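Local structure of alpha-galactosidase (Lactobacillus brevis, 3MI6) at residues L10-Q15 with Q132-S137; S220-S225 with N481-E486; F281-A286 with L500-I505; P331-N336 with G573-A578; T351-A356 with E362-D367. The protein probably hydrolyses terminal, non-reducing alpha-D-galactose residues from alpha-D-galactosides such as galactose oligosaccharides, galactomannans and galactolipids, as a member of glycosyl hydrolase family 36. All blocks are in the same frame, centred on the assembly; numbering follows the deposited sequence.

Contact 1 of 5, residues L10-Q15 with Q132-S137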
# COMPACT_ATOMS: atom_id res chain seq x y z
N LEU D 10 21.31 -12.64 38.90
CA LEU D 10 21.49 -13.49 37.74
C LEU D 10 20.92 -12.78 36.50
O LEU D 10 20.21 -13.37 35.67
CB LEU D 10 20.86 -14.87 37.96
CG LEU D 10 21.42 -15.71 39.13
CD1 LEU D 10 20.74 -17.06 39.22
CD2 LEU D 10 22.91 -15.89 38.98
N THR D 11 21.27 -11.50 36.40
CA THR D 11 20.98 -10.69 35.24
C THR D 11 22.21 -10.61 34.34
O THR D 11 23.24 -10.05 34.71
CB THR D 11 20.62 -9.28 35.66
OG1 THR D 11 19.52 -9.33 36.57
CG2 THR D 11 20.23 -8.48 34.45
N PHE D 12 22.08 -11.19 33.15
CA PHE D 12 23.12 -11.18 32.16
C PHE D 12 22.79 -10.15 31.12
O PHE D 12 21.68 -10.14 30.57
CB PHE D 12 23.25 -12.57 31.54
CG PHE D 12 23.47 -13.64 32.55
CD1 PHE D 12 24.75 -14.04 32.87
CD2 PHE D 12 22.40 -14.20 33.22
CE1 PHE D 12 24.96 -15.01 33.82
CE2 PHE D 12 22.60 -15.17 34.16
CZ PHE D 12 23.88 -15.58 34.47
N HIS D 13 23.76 -9.30 30.84
CA HIS D 13 23.58 -8.15 30.02
C HIS D 13 24.81 -8.03 29.13
O HIS D 13 25.90 -7.76 29.60
CB HIS D 13 23.44 -6.94 30.94
CG HIS D 13 23.12 -5.65 30.24
ND1 HIS D 13 23.68 -5.30 29.03
CD2 HIS D 13 22.34 -4.61 30.62
CE1 HIS D 13 23.24 -4.10 28.68
NE2 HIS D 13 22.43 -3.67 29.62
N LEU D 14 24.61 -8.26 27.84
CA LEU D 14 25.64 -8.12 26.83
C LEU D 14 25.66 -6.70 26.18
O LEU D 14 24.62 -6.19 25.74
CB LEU D 14 25.44 -9.20 25.78
CG LEU D 14 25.82 -10.65 26.13
CD1 LEU D 14 24.95 -11.24 27.22
CD2 LEU D 14 25.79 -11.55 24.88
N GLN D 15 26.83 -6.06 26.15
CA GLN D 15 27.00 -4.75 25.53
C GLN D 15 28.03 -4.73 24.41
O GLN D 15 29.22 -5.00 24.63
CB GLN D 15 27.39 -3.68 26.54
CG GLN D 15 26.26 -3.23 27.45
CD GLN D 15 26.59 -1.94 28.15
OE1 GLN D 15 27.74 -1.71 28.53
NE2 GLN D 15 25.60 -1.07 28.31
N GLN D 132 34.16 -11.84 23.96
CA GLN D 132 33.94 -12.55 25.21
C GLN D 132 32.95 -13.68 24.96
O GLN D 132 32.04 -13.54 24.14
CB GLN D 132 33.38 -11.60 26.28
CG GLN D 132 34.22 -10.37 26.60
CD GLN D 132 33.73 -9.64 27.84
OE1 GLN D 132 34.28 -9.81 28.93
NE2 GLN D 132 32.69 -8.83 27.69
N THR D 133 33.11 -14.81 25.64
CA THR D 133 32.12 -15.88 25.52
C THR D 133 31.51 -16.13 26.88
O THR D 133 32.22 -16.34 27.86
CB THR D 133 32.73 -17.19 24.97
OG1 THR D 133 33.53 -16.93 23.83
CG2 THR D 133 31.64 -18.17 24.58
N LEU D 134 30.18 -16.08 26.93
CA LEU D 134 29.40 -16.35 28.13
C LEU D 134 28.74 -17.71 27.94
O LEU D 134 28.09 -17.93 26.92
CB LEU D 134 28.32 -15.28 28.29
CG LEU D 134 27.31 -15.47 29.44
CD1 LEU D 134 27.97 -15.23 30.79
CD2 LEU D 134 26.11 -14.57 29.30
N VAL D 135 28.92 -18.62 28.89
CA VAL D 135 28.29 -19.93 28.81
C VAL D 135 27.32 -20.13 29.96
O VAL D 135 27.72 -20.14 31.11
CB VAL D 135 29.31 -21.07 28.86
CG1 VAL D 135 28.61 -22.41 28.66
CG2 VAL D 135 30.39 -20.87 27.83
N VAL D 136 26.05 -20.30 29.65
CA VAL D 136 25.04 -20.36 30.69
C VAL D 136 24.42 -21.75 30.76
O VAL D 136 23.58 -22.10 29.94
CB VAL D 136 23.93 -19.31 30.46
CG1 VAL D 136 22.85 -19.43 31.51
CG2 VAL D 136 24.52 -17.92 30.50
N SER D 137 24.83 -22.52 31.77
CA SER D 137 24.47 -23.94 31.85
C SER D 137 23.21 -24.20 32.67
O SER D 137 23.00 -23.58 33.70
CB SER D 137 25.65 -24.74 32.38
OG SER D 137 26.83 -24.47 31.63
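Phe12, Leu14, Leu134 and Val136 make a wholly apolar, buried contact between two antiparallel sheets of the N-terminal beta region, with no hydrogen bond between the two segments. Strand 11-15 belongs to a small sheet and strand 132-140 to a large one; their short axes pass 10.2 Å apart, with chain directions 156° from each other, too far for backbone pairing, so side chains alone bridge the gap. Leu134 reaches across with both methyls: its CD2 lies 3.9 Å from Phe12 CD1, an approach oblique to the ring, and its CD1 is at 4.0 Å from the same Phe12 CD1. The two side chains cross at about a right angle. Val136 sends CG2 over one face of the Phe12 ring, 4.4 Å from Phe12 CE1. The same Leu134 CD2 also meets Leu14 CD1, at 4.1 Å. Phe12 CG sits anti to the carbonyl carbon (chi1 -55°), which turns the ring toward the large sheet, where Tyr108 of strand 103-112 meets it edge-to-face; Phe23 of strand 19-25 is a further aromatic neighbour. Aliphatic and aromatic groups packed between two facing antiparallel sheets are characteristic of a beta-sandwich-like layer, here in a family 36 glycosidase.

Contact 2 of 5, residues S220-S225 with N481-E486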
# COMPACT_ATOMS: atom_id res chain seq x y z
N SER D 220 14.86 -25.17 4.43
CA SER D 220 15.42 -26.06 3.43
C SER D 220 15.32 -27.52 3.90
O SER D 220 15.64 -27.83 5.05
CB SER D 220 16.87 -25.67 3.15
OG SER D 220 17.32 -26.23 1.94
N LEU D 221 14.86 -28.39 3.00
CA LEU D 221 14.82 -29.83 3.23
C LEU D 221 15.72 -30.54 2.27
O LEU D 221 15.54 -31.73 2.03
CB LEU D 221 13.43 -30.36 3.00
CG LEU D 221 12.48 -29.83 4.05
CD1 LEU D 221 11.03 -30.06 3.64
CD2 LEU D 221 12.86 -30.50 5.36
N ARG D 222 16.69 -29.84 1.70
CA ARG D 222 17.45 -30.42 0.61
C ARG D 222 18.92 -30.73 0.92
O ARG D 222 19.73 -30.86 -0.00
CB ARG D 222 17.37 -29.51 -0.61
CG ARG D 222 16.04 -28.76 -0.71
CD ARG D 222 16.19 -27.49 -1.58
NE ARG D 222 15.79 -27.73 -2.97
CZ ARG D 222 14.62 -27.38 -3.47
NH1 ARG D 222 13.73 -26.75 -2.69
NH2 ARG D 222 14.34 -27.63 -4.74
N MSE D 223 19.25 -30.89 2.20
CA MSE D 223 20.64 -31.12 2.63
C MSE D 223 21.64 -30.07 2.11
O MSE D 223 22.83 -30.37 1.89
CB MSE D 223 21.12 -32.51 2.23
CG MSE D 223 20.72 -33.66 3.13
SE MSE D 223 21.56 -35.32 2.43
CE MSE D 223 20.83 -36.56 3.74
N ALA D 224 21.14 -28.86 1.90
CA ALA D 224 21.95 -27.70 1.58
C ALA D 224 21.07 -26.52 1.91
O ALA D 224 19.84 -26.63 1.86
CB ALA D 224 22.31 -27.68 0.13
N SER D 225 21.68 -25.39 2.29
CA SER D 225 20.95 -24.14 2.27
C SER D 225 20.65 -24.09 0.80
O SER D 225 21.48 -24.53 0.01
CB SER D 225 21.88 -23.00 2.67
OG SER D 225 23.11 -23.10 1.96
N ASN D 481 25.98 -30.55 -7.78
CA ASN D 481 24.98 -30.27 -8.81
C ASN D 481 23.63 -31.00 -8.77
O ASN D 481 22.87 -30.95 -9.73
CB ASN D 481 25.59 -30.47 -10.20
CG ASN D 481 26.54 -29.35 -10.58
OD1 ASN D 481 27.69 -29.60 -10.97
ND2 ASN D 481 26.07 -28.12 -10.46
N ARG D 482 23.31 -31.68 -7.68
CA ARG D 482 21.94 -32.17 -7.53
C ARG D 482 21.52 -32.20 -6.07
O ARG D 482 22.35 -32.04 -5.19
CB ARG D 482 21.77 -33.55 -8.14
CG ARG D 482 22.45 -34.64 -7.36
CD ARG D 482 21.81 -35.94 -7.64
NE ARG D 482 20.56 -36.10 -6.90
CZ ARG D 482 19.76 -37.16 -7.03
NH1 ARG D 482 20.09 -38.13 -7.87
NH2 ARG D 482 18.64 -37.25 -6.33
N TYR D 483 20.23 -32.39 -5.83
CA TYR D 483 19.72 -32.51 -4.46
C TYR D 483 19.45 -33.98 -4.11
O TYR D 483 18.89 -34.72 -4.91
CB TYR D 483 18.48 -31.63 -4.25
CG TYR D 483 18.78 -30.16 -4.32
CD1 TYR D 483 19.75 -29.59 -3.50
CD2 TYR D 483 18.09 -29.31 -5.21
CE1 TYR D 483 20.03 -28.23 -3.56
CE2 TYR D 483 18.36 -27.96 -5.27
CZ TYR D 483 19.34 -27.42 -4.44
OH TYR D 483 19.64 -26.06 -4.48
N ALA D 484 19.86 -34.41 -2.92
CA ALA D 484 19.67 -35.81 -2.55
C ALA D 484 18.18 -36.19 -2.51
O ALA D 484 17.30 -35.35 -2.34
CB ALA D 484 20.37 -36.18 -1.24
N THR D 485 17.94 -37.48 -2.69
CA THR D 485 16.62 -38.02 -2.92
C THR D 485 16.63 -39.45 -2.32
O THR D 485 17.71 -40.07 -2.18
CB THR D 485 16.33 -37.97 -4.45
OG1 THR D 485 15.13 -37.24 -4.70
CG2 THR D 485 16.24 -39.33 -5.07
N GLU D 486 15.47 -39.95 -1.91
CA GLU D 486 15.39 -41.25 -1.23
C GLU D 486 16.47 -41.45 -0.18
O GLU D 486 17.27 -42.35 -0.29
CB GLU D 486 15.53 -42.40 -2.23
CG GLU D 486 14.38 -42.51 -3.19
CD GLU D 486 14.75 -42.00 -4.55
OE1 GLU D 486 15.96 -41.84 -4.80
OE2 GLU D 486 13.84 -41.76 -5.37
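The Tyr483 ring carries the Arg222 side chain over one face and the methyl of Ala224 at its edge. Arg222 NE stands 3.4 Å above the ring plane, displaced toward the rim and 3.5 Å from Tyr483 CE2, while Arg222 CB makes a CH-pi contact, 4.2 Å from the Tyr483 ring centroid. The guanidinium is turned 73° from the ring, so it presents an edge; a bend at chi3 (95°) brings NE back over the aromatic carbons. Ala224 CB approaches within 4.4 Å of Tyr483 CE1. Beside this pair, the extended selenomethionine Met223 sets its SE 4.0 Å from Ala484 CB. The backbone around Tyr483 is held too: Arg482 NE and NH2 both donate to Tyr483 O, in the guanidinium plane, a side-on grip on a single oxygen. Tyr483 OH hydrogen-bonds His227 ND1, and Phe85 of a second subunit packs on Arg222. With an alanine at Tyr483, Arg222 would probably lose the surface beneath its CB and NE, and His227 its hydroxyl partner. NE and CB of Arg222 thus lie over the ring while the guanidinium stands edge-on, joining the N-terminal region to the loop after strand 475-478, which includes Asn481, a predicted substrate-binding residue.

Contact 3 of 5, residues F281-A286 with L500-I505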
# COMPACT_ATOMS: atom_id res chain seq x y z
N PHE D 281 14.95 -34.16 11.01
CA PHE D 281 16.05 -34.13 11.96
C PHE D 281 15.69 -34.75 13.32
O PHE D 281 14.57 -34.59 13.84
CB PHE D 281 16.59 -32.73 12.16
CG PHE D 281 17.51 -32.61 13.34
CD1 PHE D 281 18.87 -32.81 13.19
CD2 PHE D 281 17.01 -32.30 14.59
CE1 PHE D 281 19.72 -32.70 14.29
CE2 PHE D 281 17.83 -32.18 15.68
CZ PHE D 281 19.19 -32.38 15.54
N GLY D 282 16.67 -35.44 13.88
CA GLY D 282 16.52 -36.10 15.16
C GLY D 282 17.90 -36.61 15.52
O GLY D 282 18.58 -37.22 14.68
N TRP D 283 18.34 -36.37 16.76
CA TRP D 283 19.68 -36.78 17.13
C TRP D 283 19.72 -37.63 18.39
O TRP D 283 19.40 -37.14 19.47
CB TRP D 283 20.55 -35.56 17.32
CG TRP D 283 21.95 -35.91 17.44
CD1 TRP D 283 22.64 -36.16 18.58
CD2 TRP D 283 22.86 -36.06 16.36
NE1 TRP D 283 23.94 -36.46 18.28
CE2 TRP D 283 24.11 -36.41 16.92
CE3 TRP D 283 22.76 -35.94 14.98
CZ2 TRP D 283 25.23 -36.64 16.15
CZ3 TRP D 283 23.88 -36.17 14.21
CH2 TRP D 283 25.10 -36.52 14.80
N ASN D 284 20.12 -38.89 18.24
CA ASN D 284 20.24 -39.82 19.36
C ASN D 284 21.43 -39.51 20.26
O ASN D 284 22.59 -39.64 19.87
CB ASN D 284 20.30 -41.27 18.90
CG ASN D 284 19.04 -41.71 18.19
OD1 ASN D 284 18.00 -41.90 18.82
ND2 ASN D 284 19.13 -41.88 16.88
N LEU D 285 21.11 -39.11 21.48
CA LEU D 285 22.10 -38.65 22.44
C LEU D 285 22.27 -39.73 23.51
O LEU D 285 21.53 -39.79 24.51
CB LEU D 285 21.62 -37.34 23.07
CG LEU D 285 22.58 -36.38 23.76
CD1 LEU D 285 23.66 -35.91 22.80
CD2 LEU D 285 21.79 -35.21 24.32
N ALA D 286 23.24 -40.62 23.29
CA ALA D 286 23.53 -41.67 24.25
C ALA D 286 24.06 -41.08 25.56
O ALA D 286 24.46 -39.91 25.62
CB ALA D 286 24.52 -42.63 23.66
N LEU D 500 20.94 -38.38 9.19
CA LEU D 500 21.73 -38.42 7.96
C LEU D 500 22.01 -37.01 7.47
O LEU D 500 23.17 -36.66 7.25
CB LEU D 500 21.00 -39.22 6.89
CG LEU D 500 21.76 -39.96 5.78
CD1 LEU D 500 20.79 -40.29 4.64
CD2 LEU D 500 22.97 -39.19 5.25
N PRO D 501 20.96 -36.19 7.31
CA PRO D 501 21.25 -34.87 6.76
C PRO D 501 22.36 -34.15 7.52
O PRO D 501 23.30 -33.71 6.89
CB PRO D 501 19.91 -34.14 6.89
CG PRO D 501 18.91 -35.23 6.72
CD PRO D 501 19.51 -36.41 7.45
N HIS D 502 22.27 -34.05 8.84
CA HIS D 502 23.32 -33.33 9.56
C HIS D 502 24.68 -34.02 9.47
O HIS D 502 25.72 -33.36 9.41
CB HIS D 502 22.95 -33.12 11.01
CG HIS D 502 23.91 -32.25 11.74
ND1 HIS D 502 24.56 -32.67 12.88
CD2 HIS D 502 24.34 -31.00 11.50
CE1 HIS D 502 25.35 -31.70 13.31
NE2 HIS D 502 25.23 -30.67 12.49
N ARG D 503 24.67 -35.35 9.47
CA ARG D 503 25.92 -36.09 9.44
C ARG D 503 26.58 -35.90 8.09
O ARG D 503 27.79 -35.70 8.01
CB ARG D 503 25.68 -37.57 9.73
CG ARG D 503 25.52 -37.89 11.20
CD ARG D 503 25.19 -39.35 11.43
NE ARG D 503 25.11 -39.65 12.86
CZ ARG D 503 26.15 -39.98 13.61
NH1 ARG D 503 27.37 -40.04 13.06
NH2 ARG D 503 25.99 -40.23 14.90
N TYR D 504 25.78 -35.94 7.04
CA TYR D 504 26.29 -35.75 5.70
C TYR D 504 27.00 -34.40 5.64
O TYR D 504 28.10 -34.27 5.09
CB TYR D 504 25.14 -35.78 4.70
CG TYR D 504 25.50 -35.34 3.30
CD1 TYR D 504 25.78 -34.02 3.02
CD2 TYR D 504 25.53 -36.25 2.25
CE1 TYR D 504 26.10 -33.61 1.75
CE2 TYR D 504 25.84 -35.86 0.98
CZ TYR D 504 26.12 -34.54 0.73
OH TYR D 504 26.43 -34.13 -0.55
N ILE D 505 26.39 -33.40 6.24
CA ILE D 505 26.99 -32.09 6.28
C ILE D 505 28.31 -32.10 7.08
O ILE D 505 29.35 -31.64 6.60
CB ILE D 505 25.93 -30.99 6.64
CG1 ILE D 505 25.65 -30.15 5.40
CG2 ILE D 505 26.33 -30.12 7.82
CD1 ILE D 505 26.89 -29.79 4.63
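His502, near the start of helix 500-518, is the first residue of the helical segment to meet Trp283. Its imidazole edge points toward the face of the six-membered ring of Trp283 in an offset edge-to-face pair, with ring centroids 5.7 Å apart and planes at 78°. Trp283 CZ3 lies near the imidazole plane. Because His502 CG is anti to the backbone N (chi1 -173°), the ring projects from the helix toward the strand, and Tyr254 is a further aromatic neighbour. One residue on, Arg503, extended from CG to NE, crosses the indole at about a right angle: its CG is 3.8 Å from Trp283 CZ3, its NE 3.7 Å from Trp283 CH2, and its NH2 3.9 Å from Trp283 CZ2. Guanidinium and indole planes are only 10° apart, and Trp283 CH2 sits 3.4 Å over one guanidinium face, toward its rim. The charge of Arg503 is met by Glu499 in a salt bridge through NE; Glu499 also accepts from the backbone N of Asn284, so a carboxylate at the foot of the helix links Arg503 to the strand's backbone. Trp283 therefore packs against an imidazole edge and a near-parallel guanidinium, joining the N-terminal beta region to a helix of the catalytic (beta/alpha)8 barrel.

Contact 4 of 5, residues P331-N336 with G573-A578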
# COMPACT_ATOMS: atom_id res chain seq x y z
N PRO D 331 42.71 -13.62 -7.42
CA PRO D 331 43.27 -13.47 -8.76
C PRO D 331 42.18 -13.31 -9.83
O PRO D 331 41.04 -13.72 -9.62
CB PRO D 331 44.04 -14.77 -8.94
CG PRO D 331 43.28 -15.77 -8.15
CD PRO D 331 42.78 -15.00 -6.94
N VAL D 332 42.51 -12.68 -10.96
CA VAL D 332 41.60 -12.68 -12.09
C VAL D 332 41.76 -14.00 -12.83
O VAL D 332 42.85 -14.35 -13.27
CB VAL D 332 41.90 -11.51 -13.04
CG1 VAL D 332 40.99 -11.56 -14.25
CG2 VAL D 332 41.74 -10.21 -12.31
N LEU D 333 40.68 -14.76 -12.94
CA LEU D 333 40.79 -16.09 -13.51
C LEU D 333 40.06 -16.20 -14.83
O LEU D 333 39.25 -15.35 -15.18
CB LEU D 333 40.23 -17.12 -12.54
CG LEU D 333 38.74 -17.03 -12.23
CD1 LEU D 333 37.89 -17.68 -13.33
CD2 LEU D 333 38.45 -17.70 -10.90
N ILE D 334 40.36 -17.26 -15.58
CA ILE D 334 39.56 -17.62 -16.73
C ILE D 334 39.16 -19.10 -16.62
O ILE D 334 39.94 -19.92 -16.18
CB ILE D 334 40.26 -17.32 -18.05
CG1 ILE D 334 39.39 -17.78 -19.22
CG2 ILE D 334 41.63 -17.97 -18.10
CD1 ILE D 334 39.82 -17.22 -20.54
N ASN D 335 37.93 -19.41 -17.01
CA ASN D 335 37.35 -20.74 -16.86
C ASN D 335 36.78 -21.17 -18.21
O ASN D 335 36.05 -20.39 -18.85
CB ASN D 335 36.25 -20.66 -15.79
CG ASN D 335 35.61 -22.01 -15.47
OD1 ASN D 335 35.49 -22.88 -16.33
ND2 ASN D 335 35.18 -22.16 -14.22
N ASN D 336 37.12 -22.38 -18.65
CA ASN D 336 36.72 -22.87 -19.99
C ASN D 336 35.31 -23.48 -20.11
O ASN D 336 34.94 -23.98 -21.16
CB ASN D 336 37.73 -23.87 -20.51
CG ASN D 336 37.74 -25.15 -19.71
OD1 ASN D 336 38.00 -25.13 -18.51
ND2 ASN D 336 37.45 -26.27 -20.36
N GLY D 573 32.08 -14.71 -6.47
CA GLY D 573 32.69 -14.86 -7.78
C GLY D 573 31.78 -14.22 -8.82
O GLY D 573 30.57 -14.25 -8.66
N ALA D 574 32.35 -13.64 -9.86
CA ALA D 574 31.57 -13.09 -10.97
C ALA D 574 32.39 -13.13 -12.25
O ALA D 574 33.44 -12.52 -12.32
CB ALA D 574 31.16 -11.68 -10.66
N HIS D 575 31.91 -13.83 -13.27
CA HIS D 575 32.66 -13.89 -14.53
C HIS D 575 31.97 -13.11 -15.66
O HIS D 575 30.75 -13.12 -15.78
CB HIS D 575 32.87 -15.34 -14.98
CG HIS D 575 33.52 -16.22 -13.95
ND1 HIS D 575 33.53 -17.60 -14.05
CD2 HIS D 575 34.19 -15.93 -12.81
CE1 HIS D 575 34.16 -18.11 -13.02
NE2 HIS D 575 34.58 -17.12 -12.25
N VAL D 576 32.75 -12.43 -16.49
CA VAL D 576 32.23 -11.85 -17.72
C VAL D 576 31.98 -12.97 -18.72
O VAL D 576 32.92 -13.68 -19.08
CB VAL D 576 33.23 -10.88 -18.35
CG1 VAL D 576 32.78 -10.50 -19.76
CG2 VAL D 576 33.43 -9.65 -17.46
N SER D 577 30.74 -13.12 -19.17
CA SER D 577 30.41 -14.24 -20.05
C SER D 577 30.06 -13.84 -21.47
O SER D 577 30.01 -12.67 -21.82
CB SER D 577 29.28 -15.08 -19.45
OG SER D 577 28.07 -14.37 -19.50
N ALA D 578 29.83 -14.84 -22.32
CA ALA D 578 29.56 -14.58 -23.72
C ALA D 578 28.10 -14.20 -23.95
O ALA D 578 27.23 -14.43 -23.11
CB ALA D 578 29.95 -15.78 -24.58
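His575 reaches from strand 572-576 toward Leu333 and Asn335 of strand 333-335. CB leads off with CG anti to the carbonyl carbon (chi1 -54°), which swings the imidazole across the barrel interior. Along one side of the ring CD2 comes within 4.1 Å of Leu333 CD1. On the other side, ND1 turns away to a hydrogen bond with Glu605 OE1, so this nitrogen is satisfied from beyond the two strands. CE1 then meets two neighbours, standing 3.8 Å from Leu333 CD1 and 4.3 Å from Asn335 CB. At the far end NE2 is closest to Leu333, with its CD1 at 3.5 Å and its CD2 at 4.1 Å. Both partners approach the ring obliquely, and the leucine and histidine side chains cross at about a right angle. Leu333 itself has CG between the backbone N and the carbonyl carbon (chi1 65°), a placement that carries both of its methyls to the imidazole. Trp546 is an aromatic neighbour of the same ring. The amide of Asn335 is engaged elsewhere: OD1 accepts from Trp337 N at the entry to a helix, and ND2 donates to Asp367 OD1, a predicted substrate-binding residue. Between these two non-adjacent barrel strands the contact is thus van der Waals in kind: Glu605 holds the imidazole through ND1, while NE2 at its other end lies against the Leu333 methyls.

Contact 5 of 5, residues T351-A356 with E362-D367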
# COMPACT_ATOMS: atom_id res chain seq x y z
N THR D 351 45.77 -22.90 -26.34
CA THR D 351 45.50 -21.68 -27.07
C THR D 351 44.86 -20.67 -26.12
O THR D 351 45.18 -19.48 -26.17
CB THR D 351 44.62 -21.92 -28.33
OG1 THR D 351 43.28 -22.26 -27.94
CG2 THR D 351 45.19 -23.03 -29.20
N ILE D 352 43.97 -21.14 -25.25
CA ILE D 352 43.31 -20.26 -24.29
C ILE D 352 44.34 -19.71 -23.32
O ILE D 352 44.52 -18.50 -23.21
CB ILE D 352 42.17 -20.99 -23.52
CG1 ILE D 352 41.05 -21.39 -24.48
CG2 ILE D 352 41.60 -20.10 -22.41
CD1 ILE D 352 39.77 -21.82 -23.79
N VAL D 353 45.02 -20.61 -22.62
CA VAL D 353 46.01 -20.22 -21.63
C VAL D 353 46.99 -19.16 -22.16
O VAL D 353 47.37 -18.24 -21.43
CB VAL D 353 46.78 -21.45 -21.08
CG1 VAL D 353 48.10 -21.03 -20.46
CG2 VAL D 353 45.93 -22.21 -20.08
N ASN D 354 47.37 -19.28 -23.43
CA ASN D 354 48.34 -18.38 -24.05
C ASN D 354 47.77 -17.00 -24.33
O ASN D 354 48.41 -15.99 -24.03
CB ASN D 354 48.88 -18.98 -25.34
CG ASN D 354 50.10 -19.84 -25.12
OD1 ASN D 354 50.38 -20.75 -25.90
ND2 ASN D 354 50.83 -19.56 -24.04
N GLN D 355 46.59 -16.98 -24.92
CA GLN D 355 45.86 -15.73 -25.12
C GLN D 355 45.54 -15.09 -23.77
O GLN D 355 45.67 -13.88 -23.61
CB GLN D 355 44.57 -15.98 -25.89
CG GLN D 355 43.70 -14.73 -26.06
CD GLN D 355 44.32 -13.71 -26.98
OE1 GLN D 355 43.97 -13.62 -28.16
NE2 GLN D 355 45.26 -12.93 -26.46
N ALA D 356 45.12 -15.92 -22.81
CA ALA D 356 44.75 -15.42 -21.50
C ALA D 356 45.86 -14.57 -20.91
O ALA D 356 45.61 -13.49 -20.36
CB ALA D 356 44.42 -16.56 -20.58
N GLU D 362 45.38 -13.91 -14.61
CA GLU D 362 46.32 -14.39 -13.61
C GLU D 362 46.23 -15.86 -13.26
O GLU D 362 47.10 -16.39 -12.56
CB GLU D 362 46.18 -13.57 -12.34
CG GLU D 362 46.87 -12.25 -12.43
CD GLU D 362 46.43 -11.29 -11.36
OE1 GLU D 362 45.35 -11.53 -10.78
OE2 GLU D 362 47.16 -10.30 -11.10
N MSE D 363 45.18 -16.53 -13.73
CA MSE D 363 44.93 -17.91 -13.33
C MSE D 363 44.01 -18.60 -14.33
O MSE D 363 43.04 -18.01 -14.80
CB MSE D 363 44.31 -17.98 -11.93
CG MSE D 363 43.79 -19.36 -11.57
SE MSE D 363 42.76 -19.39 -9.91
CE MSE D 363 44.22 -19.24 -8.62
N PHE D 364 44.33 -19.85 -14.65
CA PHE D 364 43.48 -20.64 -15.53
C PHE D 364 42.84 -21.74 -14.70
O PHE D 364 43.50 -22.35 -13.89
CB PHE D 364 44.27 -21.22 -16.69
CG PHE D 364 43.44 -22.04 -17.62
CD1 PHE D 364 43.04 -23.32 -17.27
CD2 PHE D 364 43.03 -21.53 -18.82
CE1 PHE D 364 42.25 -24.07 -18.10
CE2 PHE D 364 42.25 -22.28 -19.66
CZ PHE D 364 41.86 -23.55 -19.30
N VAL D 365 41.54 -21.96 -14.92
CA VAL D 365 40.77 -22.98 -14.20
C VAL D 365 40.12 -24.00 -15.14
O VAL D 365 39.09 -23.72 -15.75
CB VAL D 365 39.64 -22.38 -13.36
CG1 VAL D 365 38.99 -23.46 -12.55
CG2 VAL D 365 40.16 -21.27 -12.46
N LEU D 366 40.70 -25.19 -15.22
CA LEU D 366 40.12 -26.26 -16.01
C LEU D 366 38.83 -26.75 -15.33
O LEU D 366 38.84 -27.11 -14.15
CB LEU D 366 41.13 -27.39 -16.12
CG LEU D 366 40.71 -28.69 -16.80
CD1 LEU D 366 40.36 -28.42 -18.23
CD2 LEU D 366 41.84 -29.70 -16.69
N ASP D 367 37.71 -26.75 -16.06
CA ASP D 367 36.42 -27.11 -15.46
C ASP D 367 36.04 -28.56 -15.77
O ASP D 367 36.91 -29.40 -16.01
CB ASP D 367 35.30 -26.15 -15.89
CG ASP D 367 34.23 -25.93 -14.80
OD1 ASP D 367 34.40 -25.03 -13.95
OD2 ASP D 367 33.20 -26.66 -14.80
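Phe364 is met by two branched residues from consecutive positions of helix 346-358. Val353 places CG2 over one face of the ring, 3.2 Å from Phe364 CD2 and 3.5 Å from Phe364 CG, while Ile352 brings its own CG2 to the edge, in the ring plane, 3.6 Å from Phe364 CE2. Both side chains cross the phenylalanine at about a right angle. The ring gets there because its CG is anti to the backbone N (chi1 180°), extending it from strand 363-366 toward the helix. Beyond this first shell, Ile334 touches both Ile352 and Phe364, Leu349 of the same helix packs on Phe364, and Val353 also meets Phe398 and Val402 of helix 394-404. Backbone hydrogen bonds from Phe364 to Lys408 and Gly410 fix the strand that carries the ring. Just past the strand, Asp367, a predicted substrate-binding residue, forms a salt bridge with Lys477. An alanine in place of Phe364 would probably open a gap between helix and strand, depriving the CG2 methyls of Ile352 and Val353 of their aromatic partner. The contact is purely apolar, so it rests on hydrophobic burial between strand and outer helix of the (beta/alpha)8 barrel.

In the fold
Contacts 1, 2, 4 and 5 are buried; contact 3 is partly buried. Contact 1 lies between beta sheets of the N-terminal region, about 46 Å and 53 Å centre to centre from contacts 4 and 5. Those two share the barrel sheet through the neighbouring strands 333-335 and 363-366, with Ile334 and Val365 linked by a probable backbone hydrogen bond; one reaches across the barrel interior, the other packs its outer helix layer. Contacts 2 and 3 both join the N-terminal region to the barrel and touch where Met223 packs on Pro501. Both set arginine against an aromatic ring, and contact 3 adds the edge-to-face His502-Trp283 pair. Contact 4 puts an imidazole against an aliphatic side chain, whereas contacts 1 and 5 are purely aliphatic and aromatic.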